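Side-chain contacts in DNA repair protein MmcB-related protein (PDB 3DNX), which is of unknown function but belongs to the MmcB-like family of the PDDEXK nuclease clan and may take part in DNA repair: residues A[27-32]-A[53-58]; A[44-49]-A[130-135]; A[67-72]-A[82-87]. One frame throughout, in Å; residues are numbered along the deposited sequence.

Contact 1: A[27-32]-A[53-58]; sequences HGFVSV and EIWVIE
Phe29 meets Trp55 with two adjacent ring atoms, CE2 and CZ. Its CE2 stands 3.6 Å above the indole plane of Trp55, over the middle of that face. The other atom, CZ of Phe29, lies 3.6 Å from CZ2 of Trp55. The two planes are inclined by 40°, so the pair is oblique. The centroids of the Phe29 ring and the six-membered ring of Trp55 are 4.4 Å apart. Both residues place CG beside the backbone N and opposite the carbonyl carbon (chi1 -85° in Phe29, -71° in Trp55). Each CB bond leans toward the opposite segment, and the two side chains then cross at about a right angle. Phe29 sits just before strand 30-35 and Trp55 is on strand 54-59; these strands are not neighbours in the sheet. Strand 43-48 runs between 30-35 and 54-59, and the aromatic pair bridges over it on the side of helix 12-26. Gly47 and Gly49 lie on the bridged segment and bring no side chain of their own. Phe29 also rests on Gly49. Leu24 of helix 12-26 packs on both rings, and Phe83 of strand 81-86 meets the Trp55 ring as well. A serine in place of Trp55 would probably leave the Phe29 ring without the face it lies on and open a gap between Phe29 and Phe83. Phe29 follows the turn that ends helix 12-26. Gly28, with positive phi, is the C-prime residue of a Schellman motif there, in which Phe29 N bonds to Leu24 O. Glu53 adds a smaller apolar touch at the margin, with its CB 4.4 Å from Phe29 CZ. Its carboxylate has other business: OE2 of Glu53 accepts a hydrogen bond from the backbone N of Lys51.

Contact 2: A[44-49]-A[130-135]; sequences DVMGLG and QKFATH
Phe132, Met46 and Leu48 all hold CG trans to the backbone N, and this extends Phe132 from helix to strand and Met46 and Leu48 from strand to helix. For Phe132 chi1 is -180°, which sends the ring from the helix straight to the strand. Met46, modelled as selenomethionine, runs out extended and bends only at chi3 (143°). That bend brings its methyl against the ring at an oblique angle, with CE of Met46 3.5 Å from CD1 of Phe132. The selenium itself lies at the ring edge, with SE of Met46 5.1 Å from the Phe132 centroid. Leu48 comes from a different direction, over one face. Its CB sits 4.1 Å from the Phe132 centroid and 19° off the ring normal, which is a CH-pi contact shifted toward the rim. One branch of Leu48 extends the cover: CD2 is 3.9 Å from CE2 of Phe132. The backbone joins in too. Met46 O lies in the plane of the ring, at its edge, 3.6 Å from CE1 of Phe132. All three residues are buried, and no hydrogen bond links the two segments. Within the helix, Gln130 O takes two donors from opposite faces of its plane, Thr134 N and the hydroxyl Thr134 OG1, the latter at 2.8 Å from Gln130 O. Val30 and Val32 of strand 30-35 also pack on Phe132. Ala137 of the second subunit touches Phe132, and Ala133 of the second subunit touches Leu48, so this core runs on into the dimer interface. The arrangement is a Met-aromatic contact combined with a CH-pi contact, and it packs helix 122-144 on one face of the central mixed sheet, consistent with the alpha/beta core of the PDDEXK clan.

Contact 3: A[67-72]-A[82-87]; sequences QADAKW and YFWAVD
Trp84 points the edge of its indole at the face of Trp72. The pair is edge-to-face, with planes at 60°. CZ2 of Trp84 is the leading atom, 3.7 Å from CG of Trp72. The indole of Trp72 is turned to receive it because its CG sits between the backbone N and the carbonyl carbon (chi1 66°). Tyr82 lies differently against Trp72. Their planes are near parallel, at 26°, but slid so far apart that the rings barely overlap. Their closest atoms are CE2 of Tyr82 and CE3 of Trp72, 3.5 Å apart. Tyr82 also reaches Trp84. Its OH stands 3.2 Å above the Trp84 ring plane, toward the rim, and 3.6 Å from CB of Trp72. Asp69 slides past Trp84 in the opposite direction, and its OD2 is 3.9 Å from CZ3 of Trp84. Phe66 adds a further edge-to-face partner for Trp84. The aromatic cluster joins the chain just after helix 63-68 to strand 81-86, inside a beta-alpha-beta unit. The chemistry across the contact is mostly apolar. Asp69 finds its polar partners elsewhere: OD2 in a salt bridge with Lys60 and OD1 in a hydrogen bond with Tyr75. The buried Tyr82 OH has no hydrogen-bond partner in the model, so cohesion here probably rests on ring packing.

All three contacts reach the same mixed sheet. Contacts 1 and 2 are close, with centres about 8 Å apart, and their segments alternate along the chain. The strand of contact 2, 43-48, lies between the two strands of contact 1, 30-35 and 54-59, and both contacts touch the second subunit. Contact 3 follows contact 1 in sequence and lies between the two segments of contact 2. Its centre is about 15 Å from that of contact 1 and 18 Å from that of contact 2. Strands 54-59 and 81-86 are neighbours and link it to contact 1. Asp44, Glu58 and Lys60 fall among these elements and probably correspond to the PD-(D/E)XK signature.

Contact 1: A[27-32]-A[53-58]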
ATOM      1  N   HIS A  27     -16.631  -3.560  -0.191  1.00 36.04           N
ATOM      2  CA  HIS A  27     -17.021  -3.096  -1.520  1.00 36.14           C
ATOM      3  C   HIS A  27     -15.882  -2.800  -2.496  1.00 36.10           C
ATOM      4  O   HIS A  27     -16.062  -1.987  -3.426  1.00 36.57           O
ATOM      5  CB  HIS A  27     -17.917  -1.907  -1.335  1.00 36.62           C
ATOM      6  CG  HIS A  27     -19.238  -2.262  -0.738  1.00 39.20           C
ATOM      7  ND1 HIS A  27     -20.269  -2.802  -1.486  1.00 41.39           N
ATOM      8  CD2 HIS A  27     -19.689  -2.188   0.530  1.00 39.99           C
ATOM      9  CE1 HIS A  27     -21.306  -3.012  -0.697  1.00 39.92           C
ATOM     10  NE2 HIS A  27     -20.986  -2.636   0.523  1.00 41.57           N
ATOM     11  N   GLY A  28     -14.762  -3.500  -2.347  1.00 34.51           N
ATOM     12  CA  GLY A  28     -13.644  -3.450  -3.294  1.00 34.38           C
ATOM     13  C   GLY A  28     -12.705  -2.251  -3.238  1.00 33.84           C
ATOM     14  O   GLY A  28     -11.796  -2.127  -4.072  1.00 34.39           O
ATOM     15  N   PHE A  29     -12.910  -1.385  -2.242  1.00 33.03           N
ATOM     16  CA  PHE A  29     -11.996  -0.315  -1.930  1.00 32.41           C
ATOM     17  C   PHE A  29     -10.920  -0.810  -0.949  1.00 32.82           C
ATOM     18  O   PHE A  29     -11.032  -1.891  -0.342  1.00 32.25           O
ATOM     19  CB  PHE A  29     -12.746   0.890  -1.352  1.00 32.87           C
ATOM     20  CG  PHE A  29     -13.318   1.815  -2.398  1.00 32.59           C
ATOM     21  CD1 PHE A  29     -14.308   1.360  -3.283  1.00 34.19           C
ATOM     22  CD2 PHE A  29     -12.942   3.154  -2.442  1.00 32.00           C
ATOM     23  CE1 PHE A  29     -14.853   2.200  -4.222  1.00 37.10           C
ATOM     24  CE2 PHE A  29     -13.453   3.988  -3.401  1.00 33.19           C
ATOM     25  CZ  PHE A  29     -14.433   3.532  -4.288  1.00 35.86           C
ATOM     26  N   VAL A  30      -9.824  -0.066  -0.872  1.00 30.86           N
ATOM     27  CA  VAL A  30      -8.841  -0.252   0.187  1.00 29.69           C
ATOM     28  C   VAL A  30      -8.649   1.105   0.857  1.00 29.17           C
ATOM     29  O   VAL A  30      -9.096   2.126   0.333  1.00 30.58           O
ATOM     30  CB  VAL A  30      -7.488  -0.767  -0.354  1.00 29.88           C
ATOM     31  CG1 VAL A  30      -7.654  -2.246  -0.883  1.00 29.49           C
ATOM     32  CG2 VAL A  30      -6.955   0.133  -1.470  1.00 28.47           C
ATOM     33  N   SER A  31      -7.950   1.126   1.966  1.00 28.60           N
ATOM     34  CA  SER A  31      -7.859   2.363   2.743  1.00 27.97           C
ATOM     35  C   SER A  31      -6.576   2.406   3.544  1.00 26.85           C
ATOM     36  O   SER A  31      -5.936   1.378   3.793  1.00 26.63           O
ATOM     37  CB  SER A  31      -9.056   2.530   3.641  1.00 27.40           C
ATOM     38  OG  SER A  31      -9.114   1.482   4.616  1.00 28.09           O
ATOM     39  N   VAL A  32      -6.206   3.630   3.924  1.00 26.32           N
ATOM     40  CA  VAL A  32      -5.208   3.862   4.939  1.00 26.09           C
ATOM     41  C   VAL A  32      -5.728   4.920   5.908  1.00 26.69           C
ATOM     42  O   VAL A  32      -6.663   5.682   5.608  1.00 25.06           O
ATOM     43  CB  VAL A  32      -3.808   4.305   4.401  1.00 25.96           C
ATOM     44  CG1 VAL A  32      -3.177   3.177   3.526  1.00 26.47           C
ATOM     45  CG2 VAL A  32      -3.825   5.623   3.679  1.00 24.70           C
ATOM     46  N   GLU A  53     -10.255   5.739  -7.942  1.00 35.39           N
ATOM     47  CA  GLU A  53     -11.100   6.760  -7.298  1.00 36.06           C
ATOM     48  C   GLU A  53     -10.504   7.078  -5.894  1.00 34.85           C
ATOM     49  O   GLU A  53     -10.028   6.180  -5.195  1.00 34.55           O
ATOM     50  CB  GLU A  53     -12.547   6.246  -7.192  1.00 36.91           C
ATOM     51  CG  GLU A  53     -13.166   5.636  -8.512  1.00 42.02           C
ATOM     52  CD  GLU A  53     -13.124   4.068  -8.593  1.00 46.63           C
ATOM     53  OE1 GLU A  53     -14.148   3.416  -8.899  1.00 54.54           O
ATOM     54  OE2 GLU A  53     -12.093   3.468  -8.354  1.00 41.20           O
ATOM     55  N   ILE A  54     -10.445   8.350  -5.516  1.00 32.72           N
ATOM     56  CA  ILE A  54      -9.893   8.742  -4.213  1.00 31.02           C
ATOM     57  C   ILE A  54     -11.022   9.369  -3.377  1.00 30.71           C
ATOM     58  O   ILE A  54     -11.686  10.320  -3.804  1.00 29.10           O
ATOM     59  CB  ILE A  54      -8.673   9.715  -4.356  1.00 31.37           C
ATOM     60  CG1 ILE A  54      -7.498   8.993  -5.031  1.00 33.61           C
ATOM     61  CG2 ILE A  54      -8.177  10.230  -2.978  1.00 29.15           C
ATOM     62  CD1 ILE A  54      -6.582   9.930  -5.765  1.00 36.59           C
ATOM     63  N   TRP A  55     -11.232   8.788  -2.185  1.00 30.35           N
ATOM     64  CA  TRP A  55     -12.199   9.247  -1.206  1.00 30.78           C
ATOM     65  C   TRP A  55     -11.492   9.679   0.057  1.00 29.52           C
ATOM     66  O   TRP A  55     -10.552   9.036   0.505  1.00 29.52           O
ATOM     67  CB  TRP A  55     -13.136   8.105  -0.840  1.00 31.80           C
ATOM     68  CG  TRP A  55     -14.105   7.711  -1.903  1.00 32.99           C
ATOM     69  CD1 TRP A  55     -14.107   8.076  -3.214  1.00 34.79           C
ATOM     70  CD2 TRP A  55     -15.208   6.819  -1.735  1.00 33.33           C
ATOM     71  NE1 TRP A  55     -15.135   7.448  -3.884  1.00 35.95           N
ATOM     72  CE2 TRP A  55     -15.831   6.679  -2.990  1.00 36.05           C
ATOM     73  CE3 TRP A  55     -15.700   6.108  -0.661  1.00 33.32           C
ATOM     74  CZ2 TRP A  55     -16.951   5.879  -3.187  1.00 34.77           C
ATOM     75  CZ3 TRP A  55     -16.840   5.309  -0.860  1.00 34.80           C
ATOM     76  CH2 TRP A  55     -17.433   5.214  -2.116  1.00 35.32           C
ATOM     77  N   VAL A  56     -11.913  10.798   0.605  1.00 29.67           N
ATOM     78  CA  VAL A  56     -11.466  11.241   1.903  1.00 28.16           C
ATOM     79  C   VAL A  56     -12.667  11.093   2.830  1.00 28.83           C
ATOM     80  O   VAL A  56     -13.798  11.552   2.519  1.00 26.41           O
ATOM     81  CB  VAL A  56     -10.975  12.693   1.859  1.00 29.11           C
ATOM     82  CG1 VAL A  56     -11.013  13.344   3.274  1.00 27.78           C
ATOM     83  CG2 VAL A  56      -9.589  12.748   1.188  1.00 28.12           C
ATOM     84  N   ILE A  57     -12.421  10.452   3.968  1.00 28.50           N
ATOM     85  CA  ILE A  57     -13.435  10.294   5.000  1.00 29.08           C
ATOM     86  C   ILE A  57     -12.891  10.845   6.307  1.00 28.55           C
ATOM     87  O   ILE A  57     -11.884  10.357   6.839  1.00 28.15           O
ATOM     88  CB  ILE A  57     -13.873   8.820   5.189  1.00 29.43           C
ATOM     89  CG1 ILE A  57     -14.405   8.265   3.880  1.00 31.46           C
ATOM     90  CG2 ILE A  57     -14.953   8.666   6.282  1.00 30.38           C
ATOM     91  CD1 ILE A  57     -13.488   7.259   3.287  1.00 34.04           C
ATOM     92  N   GLU A  58     -13.572  11.875   6.814  1.00 26.85           N
ATOM     93  CA  GLU A  58     -13.270  12.441   8.091  1.00 26.66           C
ATOM     94  C   GLU A  58     -14.198  11.851   9.144  1.00 28.23           C
ATOM     95  O   GLU A  58     -15.443  12.038   9.071  1.00 28.33           O
ATOM     96  CB  GLU A  58     -13.421  13.973   8.039  1.00 26.95           C
ATOM     97  CG  GLU A  58     -12.334  14.674   7.303  1.00 26.27           C
ATOM     98  CD  GLU A  58     -11.002  14.556   8.004  1.00 28.92           C
ATOM     99  OE1 GLU A  58     -10.786  15.288   8.993  1.00 30.37           O
ATOM    100  OE2 GLU A  58     -10.170  13.739   7.566  1.00 26.72           O
TER

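Contact 2: A[44-49]-A[130-135]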
ATOM      1  N   ASP A  44      -8.359  11.531   7.990  1.00 28.82           N
ATOM      2  CA  ASP A  44      -8.559  10.395   8.910  1.00 28.90           C
ATOM      3  C   ASP A  44      -8.537   9.035   8.196  1.00 29.20           C
ATOM      4  O   ASP A  44      -7.873   8.110   8.653  1.00 28.96           O
ATOM      5  CB  ASP A  44      -9.876  10.571   9.658  1.00 29.05           C
ATOM      6  CG  ASP A  44      -9.873  11.801  10.570  1.00 29.68           C
ATOM      7  OD1 ASP A  44      -8.781  12.225  11.002  1.00 28.41           O
ATOM      8  OD2 ASP A  44     -10.987  12.300  10.840  1.00 29.44           O
ATOM      9  N   VAL A  45      -9.257   8.948   7.079  1.00 29.53           N
ATOM     10  CA  VAL A  45      -9.194   7.790   6.220  1.00 29.37           C
ATOM     11  C   VAL A  45      -9.119   8.260   4.771  1.00 29.29           C
ATOM     12  O   VAL A  45      -9.899   9.119   4.340  1.00 28.58           O
ATOM     13  CB  VAL A  45     -10.400   6.843   6.418  1.00 30.24           C
ATOM     14  CG1 VAL A  45     -10.349   5.667   5.405  1.00 29.49           C
ATOM     15  CG2 VAL A  45     -10.414   6.300   7.841  1.00 29.51           C
HETATM   16  N   MSE A  46      -8.170   7.680   4.026  1.00 28.21           N
HETATM   17  CA  MSE A  46      -8.199   7.777   2.572  1.00 28.70           C
HETATM   18  C   MSE A  46      -8.617   6.449   1.993  1.00 29.05           C
HETATM   19  O   MSE A  46      -8.041   5.423   2.367  1.00 28.30           O
HETATM   20  CB  MSE A  46      -6.854   8.221   1.999  1.00 27.94           C
HETATM   21  CG  MSE A  46      -6.919   8.358   0.430  1.00 31.25           C
HETATM   22 SE   MSE A  46      -5.363   8.937  -0.483  0.65 32.79          SE
HETATM   23  CE  MSE A  46      -5.471   7.825  -2.135  1.00 36.03           C
ATOM     24  N   GLY A  47      -9.611   6.477   1.092  1.00 29.66           N
ATOM     25  CA  GLY A  47     -10.046   5.276   0.376  1.00 29.92           C
ATOM     26  C   GLY A  47      -9.601   5.320  -1.063  1.00 30.19           C
ATOM     27  O   GLY A  47      -9.624   6.397  -1.691  1.00 29.23           O
ATOM     28  N   LEU A  48      -9.166   4.156  -1.587  1.00 30.88           N
ATOM     29  CA  LEU A  48      -8.755   4.010  -2.952  1.00 31.78           C
ATOM     30  C   LEU A  48      -9.580   2.918  -3.635  1.00 32.94           C
ATOM     31  O   LEU A  48      -9.605   1.745  -3.188  1.00 32.14           O
ATOM     32  CB  LEU A  48      -7.266   3.683  -3.039  1.00 31.03           C
ATOM     33  CG  LEU A  48      -6.693   3.389  -4.412  1.00 32.51           C
ATOM     34  CD1 LEU A  48      -6.806   4.621  -5.334  1.00 29.99           C
ATOM     35  CD2 LEU A  48      -5.216   2.865  -4.312  1.00 29.43           C
ATOM     36  N   GLY A  49     -10.258   3.335  -4.692  1.00 34.05           N
ATOM     37  CA  GLY A  49     -11.170   2.487  -5.471  1.00 35.87           C
ATOM     38  C   GLY A  49     -10.436   1.678  -6.512  1.00 37.83           C
ATOM     39  O   GLY A  49      -9.250   1.953  -6.824  1.00 38.53           O
ATOM     40  N   GLN A 130       0.612   7.290  -5.404  1.00 35.49           N
ATOM     41  CA  GLN A 130       1.996   6.974  -5.065  1.00 35.94           C
ATOM     42  C   GLN A 130       2.206   7.111  -3.556  1.00 36.10           C
ATOM     43  O   GLN A 130       2.880   6.264  -2.917  1.00 34.83           O
ATOM     44  CB  GLN A 130       2.973   7.875  -5.841  1.00 37.03           C
ATOM     45  CG  GLN A 130       4.417   7.829  -5.376  1.00 37.55           C
ATOM     46  CD  GLN A 130       5.123   6.628  -5.867  1.00 40.37           C
ATOM     47  OE1 GLN A 130       4.932   6.228  -7.012  1.00 42.14           O
ATOM     48  NE2 GLN A 130       6.002   6.063  -5.035  1.00 41.30           N
ATOM     49  N   LYS A 131       1.608   8.161  -2.991  1.00 35.63           N
ATOM     50  CA  LYS A 131       1.725   8.446  -1.563  1.00 34.77           C
ATOM     51  C   LYS A 131       0.993   7.399  -0.751  1.00 34.02           C
ATOM     52  O   LYS A 131       1.481   6.969   0.280  1.00 33.41           O
ATOM     53  CB  LYS A 131       1.174   9.830  -1.236  1.00 34.60           C
ATOM     54  CG  LYS A 131       2.130  10.939  -1.539  1.00 39.61           C
ATOM     55  CD  LYS A 131       1.512  12.319  -1.329  1.00 41.93           C
ATOM     56  CE  LYS A 131       2.399  13.359  -2.023  1.00 46.04           C
ATOM     57  NZ  LYS A 131       2.625  14.553  -1.139  1.00 46.57           N
ATOM     58  N   PHE A 132      -0.193   7.030  -1.217  1.00 32.95           N
ATOM     59  CA  PHE A 132      -0.999   6.013  -0.582  1.00 33.01           C
ATOM     60  C   PHE A 132      -0.251   4.670  -0.555  1.00 33.38           C
ATOM     61  O   PHE A 132      -0.134   4.036   0.511  1.00 33.16           O
ATOM     62  CB  PHE A 132      -2.308   5.912  -1.339  1.00 32.46           C
ATOM     63  CG  PHE A 132      -3.259   4.902  -0.808  1.00 31.79           C
ATOM     64  CD1 PHE A 132      -4.355   5.300  -0.055  1.00 32.57           C
ATOM     65  CD2 PHE A 132      -3.121   3.560  -1.093  1.00 31.11           C
ATOM     66  CE1 PHE A 132      -5.265   4.363   0.407  1.00 30.91           C
ATOM     67  CE2 PHE A 132      -4.022   2.625  -0.636  1.00 32.46           C
ATOM     68  CZ  PHE A 132      -5.088   3.010   0.136  1.00 31.79           C
ATOM     69  N   ALA A 133       0.247   4.265  -1.723  1.00 33.33           N
ATOM     70  CA  ALA A 133       1.097   3.043  -1.877  1.00 33.63           C
ATOM     71  C   ALA A 133       2.248   3.025  -0.876  1.00 32.83           C
ATOM     72  O   ALA A 133       2.470   2.067  -0.133  1.00 31.42           O
ATOM     73  CB  ALA A 133       1.660   2.965  -3.295  1.00 32.72           C
ATOM     74  N   THR A 134       2.944   4.130  -0.831  1.00 32.85           N
ATOM     75  CA  THR A 134       4.065   4.264   0.052  1.00 33.64           C
ATOM     76  C   THR A 134       3.679   4.154   1.507  1.00 32.48           C
ATOM     77  O   THR A 134       4.360   3.492   2.273  1.00 31.61           O
ATOM     78  CB  THR A 134       4.777   5.570  -0.216  1.00 34.24           C
ATOM     79  OG1 THR A 134       5.207   5.543  -1.579  1.00 34.28           O
ATOM     80  CG2 THR A 134       5.977   5.702   0.700  1.00 36.35           C
ATOM     81  N   HIS A 135       2.572   4.797   1.871  1.00 33.22           N
ATOM     82  CA  HIS A 135       2.078   4.796   3.246  1.00 32.97           C
ATOM     83  C   HIS A 135       1.717   3.378   3.654  1.00 32.06           C
ATOM     84  O   HIS A 135       2.143   2.851   4.700  1.00 30.93           O
ATOM     85  CB  HIS A 135       0.858   5.740   3.309  1.00 33.23           C
ATOM     86  CG  HIS A 135       0.181   5.814   4.637  1.00 33.85           C
ATOM     87  ND1 HIS A 135      -0.023   7.013   5.290  1.00 33.95           N
ATOM     88  CD2 HIS A 135      -0.425   4.865   5.398  1.00 33.16           C
ATOM     89  CE1 HIS A 135      -0.692   6.793   6.410  1.00 32.64           C
ATOM     90  NE2 HIS A 135      -0.950   5.499   6.498  1.00 30.46           N
TER

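Contact 3: A[67-72]-A[82-87]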
ATOM      1  N   GLN A  67     -16.401  20.616  15.119  1.00 32.42           N
ATOM      2  CA  GLN A  67     -16.124  22.032  15.282  1.00 33.60           C
ATOM      3  C   GLN A  67     -14.653  22.394  14.970  1.00 34.10           C
ATOM      4  O   GLN A  67     -14.376  23.426  14.354  1.00 34.13           O
ATOM      5  CB  GLN A  67     -16.566  22.473  16.689  1.00 33.32           C
ATOM      6  CG  GLN A  67     -18.108  22.355  16.878  1.00 34.10           C
ATOM      7  CD  GLN A  67     -18.569  22.228  18.351  1.00 36.83           C
ATOM      8  OE1 GLN A  67     -17.789  22.444  19.284  1.00 36.11           O
ATOM      9  NE2 GLN A  67     -19.858  21.923  18.548  1.00 35.53           N
ATOM     10  N   ALA A  68     -13.733  21.524  15.364  1.00 34.84           N
ATOM     11  CA  ALA A  68     -12.302  21.672  15.072  1.00 35.88           C
ATOM     12  C   ALA A  68     -11.893  21.463  13.585  1.00 36.86           C
ATOM     13  O   ALA A  68     -10.828  21.908  13.181  1.00 37.09           O
ATOM     14  CB  ALA A  68     -11.502  20.716  15.967  1.00 36.04           C
ATOM     15  N   ASP A  69     -12.714  20.793  12.779  1.00 37.60           N
ATOM     16  CA  ASP A  69     -12.408  20.580  11.341  1.00 38.20           C
ATOM     17  C   ASP A  69     -13.061  21.699  10.458  1.00 38.27           C
ATOM     18  O   ASP A  69     -13.595  21.415   9.366  1.00 38.55           O
ATOM     19  CB  ASP A  69     -12.935  19.198  10.917  1.00 38.37           C
ATOM     20  CG  ASP A  69     -11.935  18.365  10.063  1.00 40.27           C
ATOM     21  OD1 ASP A  69     -10.752  18.737   9.857  1.00 38.46           O
ATOM     22  OD2 ASP A  69     -12.360  17.268   9.621  1.00 42.28           O
ATOM     23  N   ALA A  70     -12.998  22.942  10.934  1.00 37.94           N
ATOM     24  CA  ALA A  70     -13.581  24.128  10.246  1.00 38.18           C
ATOM     25  C   ALA A  70     -13.061  24.390   8.814  1.00 37.68           C
ATOM     26  O   ALA A  70     -13.806  24.871   7.956  1.00 37.88           O
ATOM     27  CB  ALA A  70     -13.397  25.379  11.101  1.00 37.97           C
ATOM     28  N   LYS A  71     -11.800  24.047   8.555  1.00 36.84           N
ATOM     29  CA  LYS A  71     -11.201  24.209   7.219  1.00 35.73           C
ATOM     30  C   LYS A  71     -11.392  22.962   6.315  1.00 34.00           C
ATOM     31  O   LYS A  71     -10.620  22.776   5.378  1.00 33.51           O
ATOM     32  CB  LYS A  71      -9.691  24.540   7.329  1.00 36.00           C
ATOM     33  CG  LYS A  71      -9.324  25.668   8.303  1.00 36.85           C
ATOM     34  CD  LYS A  71      -9.919  27.038   7.906  1.00 38.26           C
ATOM     35  CE  LYS A  71      -9.457  28.142   8.856  1.00 39.01           C
ATOM     36  NZ  LYS A  71      -9.333  29.502   8.227  1.00 39.85           N
ATOM     37  N   TRP A  72     -12.436  22.160   6.581  1.00 31.74           N
ATOM     38  CA  TRP A  72     -12.691  20.900   5.868  1.00 30.62           C
ATOM     39  C   TRP A  72     -12.838  21.096   4.362  1.00 29.24           C
ATOM     40  O   TRP A  72     -12.566  20.180   3.594  1.00 28.58           O
ATOM     41  CB  TRP A  72     -13.960  20.174   6.410  1.00 30.33           C
ATOM     42  CG  TRP A  72     -15.226  20.922   6.142  1.00 29.23           C
ATOM     43  CD1 TRP A  72     -15.790  21.899   6.917  1.00 29.94           C
ATOM     44  CD2 TRP A  72     -16.075  20.786   4.991  1.00 28.17           C
ATOM     45  NE1 TRP A  72     -16.925  22.398   6.307  1.00 27.93           N
ATOM     46  CE2 TRP A  72     -17.124  21.733   5.126  1.00 29.02           C
ATOM     47  CE3 TRP A  72     -16.029  19.991   3.847  1.00 30.65           C
ATOM     48  CZ2 TRP A  72     -18.127  21.893   4.159  1.00 28.93           C
ATOM     49  CZ3 TRP A  72     -17.033  20.140   2.887  1.00 31.23           C
ATOM     50  CH2 TRP A  72     -18.074  21.074   3.055  1.00 29.10           C
ATOM     51  N   TYR A  82     -15.693  13.403  -0.977  1.00 31.70           N
ATOM     52  CA  TYR A  82     -15.481  13.738   0.438  1.00 31.79           C
ATOM     53  C   TYR A  82     -16.689  13.358   1.292  1.00 32.08           C
ATOM     54  O   TYR A  82     -17.862  13.698   0.964  1.00 31.39           O
ATOM     55  CB  TYR A  82     -15.227  15.248   0.591  1.00 32.61           C
ATOM     56  CG  TYR A  82     -15.070  15.644   2.019  1.00 31.46           C
ATOM     57  CD1 TYR A  82     -13.852  15.533   2.650  1.00 35.19           C
ATOM     58  CD2 TYR A  82     -16.159  16.142   2.753  1.00 34.21           C
ATOM     59  CE1 TYR A  82     -13.702  15.869   3.989  1.00 34.13           C
ATOM     60  CE2 TYR A  82     -16.028  16.461   4.086  1.00 34.41           C
ATOM     61  CZ  TYR A  82     -14.779  16.358   4.683  1.00 35.70           C
ATOM     62  OH  TYR A  82     -14.612  16.688   5.999  1.00 36.52           O
ATOM     63  N   PHE A  83     -16.412  12.630   2.381  1.00 32.04           N
ATOM     64  CA  PHE A  83     -17.424  12.093   3.303  1.00 31.79           C
ATOM     65  C   PHE A  83     -17.078  12.426   4.735  1.00 32.70           C
ATOM     66  O   PHE A  83     -15.880  12.495   5.118  1.00 30.72           O
ATOM     67  CB  PHE A  83     -17.517  10.568   3.312  1.00 31.81           C
ATOM     68  CG  PHE A  83     -17.826   9.941   1.980  1.00 30.72           C
ATOM     69  CD1 PHE A  83     -19.069   9.410   1.707  1.00 31.33           C
ATOM     70  CD2 PHE A  83     -16.832   9.851   1.009  1.00 31.26           C
ATOM     71  CE1 PHE A  83     -19.333   8.803   0.477  1.00 31.56           C
ATOM     72  CE2 PHE A  83     -17.082   9.246  -0.205  1.00 28.69           C
ATOM     73  CZ  PHE A  83     -18.337   8.739  -0.482  1.00 31.86           C
ATOM     74  N   TRP A  84     -18.146  12.597   5.525  1.00 31.67           N
ATOM     75  CA  TRP A  84     -18.072  12.502   6.976  1.00 32.90           C
ATOM     76  C   TRP A  84     -18.413  11.089   7.409  1.00 32.20           C
ATOM     77  O   TRP A  84     -19.169  10.418   6.728  1.00 32.23           O
ATOM     78  CB  TRP A  84     -19.025  13.473   7.637  1.00 34.68           C
ATOM     79  CG  TRP A  84     -18.843  14.886   7.218  1.00 34.01           C
ATOM     80  CD1 TRP A  84     -19.517  15.521   6.237  1.00 36.49           C
ATOM     81  CD2 TRP A  84     -17.924  15.841   7.773  1.00 34.58           C
ATOM     82  NE1 TRP A  84     -19.086  16.833   6.143  1.00 37.61           N
ATOM     83  CE2 TRP A  84     -18.087  17.030   7.063  1.00 35.18           C
ATOM     84  CE3 TRP A  84     -16.974  15.790   8.803  1.00 36.93           C
ATOM     85  CZ2 TRP A  84     -17.357  18.176   7.361  1.00 37.41           C
ATOM     86  CZ3 TRP A  84     -16.237  16.915   9.083  1.00 37.27           C
ATOM     87  CH2 TRP A  84     -16.420  18.081   8.367  1.00 36.57           C
ATOM     88  N   ALA A  85     -17.820  10.635   8.506  1.00 31.59           N
ATOM     89  CA  ALA A  85     -18.200   9.369   9.170  1.00 31.92           C
ATOM     90  C   ALA A  85     -18.418   9.694  10.659  1.00 30.84           C
ATOM     91  O   ALA A  85     -17.549  10.248  11.306  1.00 30.63           O
ATOM     92  CB  ALA A  85     -17.134   8.274   8.984  1.00 31.84           C
ATOM     93  N   VAL A  86     -19.608   9.372  11.154  1.00 31.32           N
ATOM     94  CA  VAL A  86     -20.031   9.636  12.526  1.00 30.64           C
ATOM     95  C   VAL A  86     -20.803   8.442  13.049  1.00 31.95           C
ATOM     96  O   VAL A  86     -21.259   7.578  12.266  1.00 31.88           O
ATOM     97  CB  VAL A  86     -20.914  10.907  12.609  1.00 31.36           C
ATOM     98  CG1 VAL A  86     -20.141  12.138  12.083  1.00 30.90           C
ATOM     99  CG2 VAL A  86     -22.256  10.742  11.870  1.00 26.79           C
ATOM    100  N   ASP A  87     -20.983   8.381  14.362  1.00 31.62           N
ATOM    101  CA  ASP A  87     -21.780   7.326  14.911  1.00 31.95           C
ATOM    102  C   ASP A  87     -23.253   7.768  15.007  1.00 31.17           C
ATOM    103  O   ASP A  87     -23.598   8.918  14.733  1.00 29.18           O
ATOM    104  CB  ASP A  87     -21.193   6.842  16.239  1.00 32.92           C
ATOM    105  CG  ASP A  87     -21.348   7.825  17.387  1.00 34.47           C
ATOM    106  OD1 ASP A  87     -22.191   8.783  17.390  1.00 34.31           O
ATOM    107  OD2 ASP A  87     -20.602   7.581  18.368  1.00 41.19           O
TER